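Local coordinates for protein NAGD (PDB 2C4N) that removes phosphate from nucleotides, probably over a broad range that includes other phosphorylated compounds, as a magnesium-dependent phosphatase of the HAD superfamily, at residues 25-30 against 242-247; 86-91 against 131-136. All coordinates share one frame; numbering follows the deposited sequence.

In the fold
The two contacts illustrate how each domain of a two-domain HAD phosphatase packs helix or loop on its own sheet. Contact 1 belongs to the core domain: helix 24-33, which follows the first strands, meets the loop after 239-241, the edge strand of the six-stranded parallel sheet. Contact 2 belongs to the other domain, where helix 124-135 lies against strand 86-90 at the edge of a four-stranded parallel sheet. The centres of contact 1 and contact 2 are about 42 Å apart, on opposite sides of the chain's centre, and the two share no helix or strand. Along the chain, contact 2 is nested within contact 1, consistent with a second domain inserted into a core whose beginning and end come together.

Contact 1: 25-30 against 242-247; sequences AEFLHG and PSVAEI
Phe27, on helix 24-33 of the Rossmann-like HAD core, packs against Val244 and Ile247 in the loop that follows edge strand 239-241. The contact across the segments is apolar. Val244 lies over one face of the Phe27 ring in a CH-pi contact, its CB 3.9 Å from the centroid and 19° off the normal, displaced toward the rim. Its CG1 spreads the contact along the CD2 and CE2 side. Ile247 approaches obliquely near the far end of the ring, with CD1 3.9 Å from Phe27 CZ. Phe27 has CG anti to its own N (chi1 174°), which swings the ring out from the helix and into this pair.

With an alanine in place of Phe27, Val244 CB and the Ile247 branches would probably lose the ring they pack on, and a gap would open between helix and loop.

No hydrogen bond joins the two segments; the loop has its own. Ser243 OG accepts from Ala245 N in an ST turn, and Ile247 N bonds to Val244 O, a tight turn from which Val244 and Ile247 both face the ring. Val244 also touches Val13, two residues beyond the metal-binding Asp11, while Ile247 reaches strand 216-220. On the helix side, Phe27 CE1 sits 3.8 Å from Ile247 CG2.

Contact 2: 86-91 against 131-136; sequences KAYVVG and AYFVAN
Tyr88, on edge strand 86-90, and Phe133, on helix 124-135, bring their segments together with CA atoms 8.4 Å apart and no hydrogen bond between the two backbones. This is helix-on-sheet packing in an alpha/beta domain: the chain passes from the edge strand through helix 94-101 to strand 105-116, a parallel neighbour of the first, and then into the helix that carries Phe133.

The whole contact rests on one aromatic pair. Phe133 comes in over one face of the Tyr88 ring with its CD2-CE2 side, and CE2 lies 3.8 Å from Tyr88 CG, so it touches the root of the ring and leaves the hydroxyl end aside. The planes meet at 53° with centroids 5.4 Å apart, an oblique pairing that is neither a stack nor a T. Tyr88 CB adds to the contact, 3.9 Å from Phe133 CD2. On Phe133, CG lies anti to the carbonyl carbon (chi1 -66°), and this rotation carries the ring across to the strand.

Both rings have further support. Tyr88 also packs on Met126, Lys129 and Ala130 of the same helix, and Phe133 rests on Pro111 and Val114 of strand 105-116. Around the end of the helix, Phe152 of a neighbouring subunit packs on Tyr132, Ala135 and Asn136.

Asn136, the first residue to leave helical geometry, folds its side chain back onto the last turn. Tyr132 O is gripped from opposite faces of its plane, by Asn136 N at 3.0 Å and by Asn136 ND2 at 2.9 Å.

Contact 1: 25-30 against 242-247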
ATOM      1  N   ALA A  25      12.269  15.874 -36.031  1.00 21.24           N
ATOM      2  CA  ALA A  25      11.615  16.409 -37.222  1.00 22.85           C
ATOM      3  C   ALA A  25      11.665  15.426 -38.390  1.00 22.66           C
ATOM      4  O   ALA A  25      10.639  15.119 -39.000  1.00 21.01           O
ATOM      5  CB  ALA A  25      12.259  17.736 -37.619  1.00 24.96           C
ATOM      6  N   GLU A  26      12.859  14.926 -38.693  1.00 23.72           N
ATOM      7  CA  GLU A  26      13.042  13.984 -39.792  1.00 25.39           C
ATOM      8  C   GLU A  26      12.260  12.693 -39.554  1.00 24.25           C
ATOM      9  O   GLU A  26      11.682  12.121 -40.480  1.00 22.69           O
ATOM     10  CB  GLU A  26      14.528  13.662 -39.962  1.00 54.43           C
ATOM     11  CG  GLU A  26      14.852  12.864 -41.213  1.00 64.62           C
ATOM     12  CD  GLU A  26      14.572  13.636 -42.490  1.00 69.88           C
ATOM     13  OE1 GLU A  26      13.408  14.033 -42.711  1.00 72.73           O
ATOM     14  OE2 GLU A  26      15.520  13.849 -43.275  1.00 73.39           O
ATOM     15  N   PHE A  27      12.250  12.235 -38.306  1.00 23.46           N
ATOM     16  CA  PHE A  27      11.538  11.017 -37.942  1.00 21.85           C
ATOM     17  C   PHE A  27      10.053  11.161 -38.248  1.00 20.80           C
ATOM     18  O   PHE A  27       9.463  10.320 -38.926  1.00 20.52           O
ATOM     19  CB  PHE A  27      11.731  10.726 -36.451  1.00 20.99           C
ATOM     20  CG  PHE A  27      10.915   9.573 -35.941  1.00 21.03           C
ATOM     21  CD1 PHE A  27      11.137   8.280 -36.407  1.00 20.36           C
ATOM     22  CD2 PHE A  27       9.930   9.778 -34.980  1.00 20.76           C
ATOM     23  CE1 PHE A  27      10.389   7.206 -35.922  1.00 21.10           C
ATOM     24  CE2 PHE A  27       9.177   8.712 -34.488  1.00 21.07           C
ATOM     25  CZ  PHE A  27       9.408   7.421 -34.960  1.00 20.57           C
ATOM     26  N   LEU A  28       9.453  12.237 -37.749  1.00 21.25           N
ATOM     27  CA  LEU A  28       8.031  12.485 -37.956  1.00 23.50           C
ATOM     28  C   LEU A  28       7.674  12.730 -39.419  1.00 25.86           C
ATOM     29  O   LEU A  28       6.695  12.176 -39.924  1.00 23.52           O
ATOM     30  CB  LEU A  28       7.582  13.669 -37.099  1.00 23.31           C
ATOM     31  CG  LEU A  28       7.687  13.451 -35.583  1.00 23.05           C
ATOM     32  CD1 LEU A  28       7.173  14.682 -34.845  1.00 24.11           C
ATOM     33  CD2 LEU A  28       6.883  12.220 -35.188  1.00 21.51           C
ATOM     34  N   HIS A  29       8.465  13.553 -40.101  1.00 28.19           N
ATOM     35  CA  HIS A  29       8.206  13.846 -41.507  1.00 31.23           C
ATOM     36  C   HIS A  29       8.269  12.573 -42.344  1.00 29.32           C
ATOM     37  O   HIS A  29       7.502  12.409 -43.293  1.00 26.81           O
ATOM     38  CB  HIS A  29       9.205  14.878 -42.039  1.00 55.65           C
ATOM     39  CG  HIS A  29       9.041  16.242 -41.441  1.00 65.92           C
ATOM     40  ND1 HIS A  29       7.816  16.868 -41.340  1.00 68.98           N
ATOM     41  CD2 HIS A  29       9.946  17.105 -40.921  1.00 69.39           C
ATOM     42  CE1 HIS A  29       7.974  18.055 -40.782  1.00 70.67           C
ATOM     43  NE2 HIS A  29       9.257  18.223 -40.519  1.00 71.71           N
ATOM     44  N   GLY A  30       9.178  11.672 -41.984  1.00 30.28           N
ATOM     45  CA  GLY A  30       9.297  10.420 -42.711  1.00 28.16           C
ATOM     46  C   GLY A  30       8.023   9.606 -42.600  1.00 27.25           C
ATOM     47  O   GLY A  30       7.564   9.008 -43.575  1.00 26.28           O
ATOM     48  N   PRO A 242      18.709   4.257 -29.183  1.00 18.46           N
ATOM     49  CA  PRO A 242      19.140   5.379 -28.349  1.00 18.59           C
ATOM     50  C   PRO A 242      18.112   6.507 -28.455  1.00 16.08           C
ATOM     51  O   PRO A 242      17.768   7.138 -27.459  1.00 16.63           O
ATOM     52  CB  PRO A 242      20.486   5.764 -28.958  1.00 24.59           C
ATOM     53  CG  PRO A 242      21.003   4.457 -29.477  1.00 26.03           C
ATOM     54  CD  PRO A 242      19.774   3.860 -30.122  1.00 24.90           C
ATOM     55  N   SER A 243      17.613   6.740 -29.668  1.00 18.77           N
ATOM     56  CA  SER A 243      16.624   7.792 -29.907  1.00 19.57           C
ATOM     57  C   SER A 243      15.877   7.514 -31.200  1.00 18.74           C
ATOM     58  O   SER A 243      16.189   6.561 -31.904  1.00 20.43           O
ATOM     59  CB  SER A 243      17.309   9.159 -30.008  1.00 18.41           C
ATOM     60  OG  SER A 243      18.029   9.268 -31.224  1.00 20.48           O
ATOM     61  N   VAL A 244      14.891   8.349 -31.515  1.00 15.64           N
ATOM     62  CA  VAL A 244      14.115   8.173 -32.738  1.00 17.30           C
ATOM     63  C   VAL A 244      14.968   8.290 -34.005  1.00 18.73           C
ATOM     64  O   VAL A 244      14.588   7.799 -35.067  1.00 19.67           O
ATOM     65  CB  VAL A 244      12.960   9.200 -32.823  1.00 18.81           C
ATOM     66  CG1 VAL A 244      11.908   8.886 -31.763  1.00 17.78           C
ATOM     67  CG2 VAL A 244      13.496  10.619 -32.636  1.00 18.08           C
ATOM     68  N   ALA A 245      16.127   8.927 -33.885  1.00 23.83           N
ATOM     69  CA  ALA A 245      17.013   9.122 -35.029  1.00 25.92           C
ATOM     70  C   ALA A 245      17.417   7.836 -35.746  1.00 27.35           C
ATOM     71  O   ALA A 245      17.614   7.840 -36.964  1.00 27.99           O
ATOM     72  CB  ALA A 245      18.256   9.883 -34.591  1.00 25.68           C
ATOM     73  N   GLU A 246      17.540   6.738 -35.006  1.00 21.49           N
ATOM     74  CA  GLU A 246      17.930   5.471 -35.617  1.00 23.11           C
ATOM     75  C   GLU A 246      16.775   4.528 -35.926  1.00 23.85           C
ATOM     76  O   GLU A 246      16.990   3.450 -36.475  1.00 22.32           O
ATOM     77  CB  GLU A 246      18.948   4.741 -34.733  1.00 25.36           C
ATOM     78  CG  GLU A 246      20.267   5.471 -34.552  1.00 26.63           C
ATOM     79  CD  GLU A 246      21.314   4.603 -33.889  1.00 28.24           C
ATOM     80  OE1 GLU A 246      20.927   3.641 -33.187  1.00 28.92           O
ATOM     81  OE2 GLU A 246      22.523   4.882 -34.061  1.00 28.57           O
ATOM     82  N   ILE A 247      15.553   4.915 -35.576  1.00 19.51           N
ATOM     83  CA  ILE A 247      14.409   4.050 -35.853  1.00 22.39           C
ATOM     84  C   ILE A 247      14.204   3.966 -37.365  1.00 25.51           C
ATOM     85  O   ILE A 247      14.002   4.989 -38.019  1.00 25.56           O
ATOM     86  CB  ILE A 247      13.097   4.598 -35.213  1.00 24.38           C
ATOM     87  CG1 ILE A 247      13.204   4.585 -33.690  1.00 23.33           C
ATOM     88  CG2 ILE A 247      11.903   3.753 -35.643  1.00 23.45           C
ATOM     89  CD1 ILE A 247      11.977   5.167 -32.992  1.00 22.83           C
TER

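Contact 2: 86-91 against 131-136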
ATOM      1  N   LYS A  86     -23.026  15.593 -16.126  1.00 20.59           N
ATOM      2  CA  LYS A  86     -22.777  16.570 -15.073  1.00 18.83           C
ATOM      3  C   LYS A  86     -21.523  16.143 -14.333  1.00 17.51           C
ATOM      4  O   LYS A  86     -21.419  14.999 -13.891  1.00 15.41           O
ATOM      5  CB  LYS A  86     -23.953  16.639 -14.099  1.00 29.12           C
ATOM      6  CG  LYS A  86     -25.143  17.424 -14.614  1.00 34.01           C
ATOM      7  CD  LYS A  86     -26.156  17.665 -13.505  1.00 38.49           C
ATOM      8  CE  LYS A  86     -27.242  18.641 -13.944  1.00 42.30           C
ATOM      9  NZ  LYS A  86     -28.036  18.123 -15.093  1.00 44.98           N
ATOM     10  N   ALA A  87     -20.569  17.055 -14.195  1.00 18.88           N
ATOM     11  CA  ALA A  87     -19.332  16.711 -13.519  1.00 19.85           C
ATOM     12  C   ALA A  87     -18.741  17.830 -12.684  1.00 18.57           C
ATOM     13  O   ALA A  87     -18.850  19.008 -13.027  1.00 17.82           O
ATOM     14  CB  ALA A  87     -18.298  16.255 -14.548  1.00 17.15           C
ATOM     15  N   TYR A  88     -18.134  17.451 -11.567  1.00 16.27           N
ATOM     16  CA  TYR A  88     -17.446  18.415 -10.732  1.00 16.72           C
ATOM     17  C   TYR A  88     -16.009  18.208 -11.197  1.00 17.02           C
ATOM     18  O   TYR A  88     -15.476  17.096 -11.112  1.00 16.43           O
ATOM     19  CB  TYR A  88     -17.580  18.084  -9.244  1.00 17.11           C
ATOM     20  CG  TYR A  88     -16.715  18.979  -8.394  1.00 17.34           C
ATOM     21  CD1 TYR A  88     -15.582  18.480  -7.751  1.00 19.04           C
ATOM     22  CD2 TYR A  88     -16.984  20.343  -8.289  1.00 18.87           C
ATOM     23  CE1 TYR A  88     -14.736  19.319  -7.030  1.00 18.66           C
ATOM     24  CE2 TYR A  88     -16.143  21.192  -7.573  1.00 20.40           C
ATOM     25  CZ  TYR A  88     -15.020  20.673  -6.947  1.00 19.82           C
ATOM     26  OH  TYR A  88     -14.174  21.513  -6.257  1.00 22.03           O
ATOM     27  N   VAL A  89     -15.391  19.265 -11.706  1.00 17.56           N
ATOM     28  CA  VAL A  89     -14.042  19.150 -12.225  1.00 17.36           C
ATOM     29  C   VAL A  89     -12.980  19.867 -11.415  1.00 17.81           C
ATOM     30  O   VAL A  89     -13.143  21.022 -11.020  1.00 17.93           O
ATOM     31  CB  VAL A  89     -13.972  19.664 -13.687  1.00 18.88           C
ATOM     32  CG1 VAL A  89     -12.561  19.508 -14.239  1.00 20.18           C
ATOM     33  CG2 VAL A  89     -14.969  18.899 -14.552  1.00 18.96           C
ATOM     34  N   VAL A  90     -11.897  19.147 -11.152  1.00 15.89           N
ATOM     35  CA  VAL A  90     -10.752  19.692 -10.441  1.00 15.57           C
ATOM     36  C   VAL A  90      -9.710  19.787 -11.545  1.00 16.47           C
ATOM     37  O   VAL A  90      -8.977  18.841 -11.811  1.00 15.17           O
ATOM     38  CB  VAL A  90     -10.252  18.736  -9.334  1.00 20.20           C
ATOM     39  CG1 VAL A  90      -8.983  19.294  -8.696  1.00 19.28           C
ATOM     40  CG2 VAL A  90     -11.334  18.552  -8.274  1.00 18.59           C
ATOM     41  N   GLY A  91      -9.677  20.928 -12.219  1.00 18.57           N
ATOM     42  CA  GLY A  91      -8.732  21.105 -13.305  1.00 21.12           C
ATOM     43  C   GLY A  91      -8.967  22.442 -13.968  1.00 23.31           C
ATOM     44  O   GLY A  91      -9.824  23.205 -13.531  1.00 24.11           O
ATOM     45  N   ALA A 131     -13.805  14.940  -2.552  1.00 18.35           N
ATOM     46  CA  ALA A 131     -13.864  13.815  -1.624  1.00 19.05           C
ATOM     47  C   ALA A 131     -15.309  13.537  -1.212  1.00 18.84           C
ATOM     48  O   ALA A 131     -15.731  12.385  -1.138  1.00 18.08           O
ATOM     49  CB  ALA A 131     -13.009  14.106  -0.389  1.00 21.09           C
ATOM     50  N   TYR A 132     -16.059  14.601  -0.950  1.00 20.07           N
ATOM     51  CA  TYR A 132     -17.460  14.479  -0.563  1.00 21.49           C
ATOM     52  C   TYR A 132     -18.275  13.783  -1.655  1.00 20.72           C
ATOM     53  O   TYR A 132     -19.036  12.856  -1.376  1.00 19.84           O
ATOM     54  CB  TYR A 132     -18.042  15.866  -0.294  1.00 26.69           C
ATOM     55  CG  TYR A 132     -19.535  15.869  -0.051  1.00 30.85           C
ATOM     56  CD1 TYR A 132     -20.063  15.506   1.188  1.00 33.68           C
ATOM     57  CD2 TYR A 132     -20.420  16.224  -1.067  1.00 32.31           C
ATOM     58  CE1 TYR A 132     -21.442  15.498   1.409  1.00 35.14           C
ATOM     59  CE2 TYR A 132     -21.797  16.219  -0.857  1.00 36.09           C
ATOM     60  CZ  TYR A 132     -22.300  15.856   0.381  1.00 36.62           C
ATOM     61  OH  TYR A 132     -23.661  15.855   0.587  1.00 40.42           O
ATOM     62  N   PHE A 133     -18.118  14.231  -2.898  1.00 19.98           N
ATOM     63  CA  PHE A 133     -18.855  13.631  -4.008  1.00 20.10           C
ATOM     64  C   PHE A 133     -18.459  12.178  -4.272  1.00 19.83           C
ATOM     65  O   PHE A 133     -19.318  11.324  -4.500  1.00 19.70           O
ATOM     66  CB  PHE A 133     -18.669  14.453  -5.287  1.00 18.75           C
ATOM     67  CG  PHE A 133     -19.276  15.829  -5.219  1.00 21.92           C
ATOM     68  CD1 PHE A 133     -20.594  16.000  -4.802  1.00 21.23           C
ATOM     69  CD2 PHE A 133     -18.535  16.952  -5.583  1.00 21.23           C
ATOM     70  CE1 PHE A 133     -21.166  17.274  -4.746  1.00 23.44           C
ATOM     71  CE2 PHE A 133     -19.098  18.231  -5.531  1.00 23.83           C
ATOM     72  CZ  PHE A 133     -20.418  18.389  -5.111  1.00 21.70           C
ATOM     73  N   VAL A 134     -17.163  11.895  -4.249  1.00 18.95           N
ATOM     74  CA  VAL A 134     -16.698  10.534  -4.491  1.00 19.86           C
ATOM     75  C   VAL A 134     -17.196   9.621  -3.383  1.00 20.31           C
ATOM     76  O   VAL A 134     -17.672   8.518  -3.644  1.00 20.95           O
ATOM     77  CB  VAL A 134     -15.151  10.474  -4.569  1.00 18.94           C
ATOM     78  CG1 VAL A 134     -14.675   9.023  -4.643  1.00 18.58           C
ATOM     79  CG2 VAL A 134     -14.672  11.229  -5.802  1.00 17.97           C
ATOM     80  N   ALA A 135     -17.101  10.091  -2.146  1.00 24.40           N
ATOM     81  CA  ALA A 135     -17.557   9.304  -1.014  1.00 26.06           C
ATOM     82  C   ALA A 135     -19.049   9.017  -1.125  1.00 28.24           C
ATOM     83  O   ALA A 135     -19.525   7.989  -0.644  1.00 29.68           O
ATOM     84  CB  ALA A 135     -17.263  10.038   0.279  1.00 29.46           C
ATOM     85  N   ASN A 136     -19.781   9.929  -1.720  1.00 25.62           N
ATOM     86  CA  ASN A 136     -21.186   9.781  -1.969  1.00 27.20           C
ATOM     87  C   ASN A 136     -21.610   9.105  -3.249  1.00 27.26           C
ATOM     88  O   ASN A 136     -22.741   9.165  -3.622  1.00 28.57           O
ATOM     89  CB  ASN A 136     -21.952  11.071  -1.712  1.00 28.73           C
ATOM     90  CG  ASN A 136     -22.103  11.365  -0.249  1.00 30.65           C
ATOM     91  OD1 ASN A 136     -22.975  10.810   0.388  1.00 31.63           O
ATOM     92  ND2 ASN A 136     -21.305  12.225   0.269  1.00 31.97           N
TER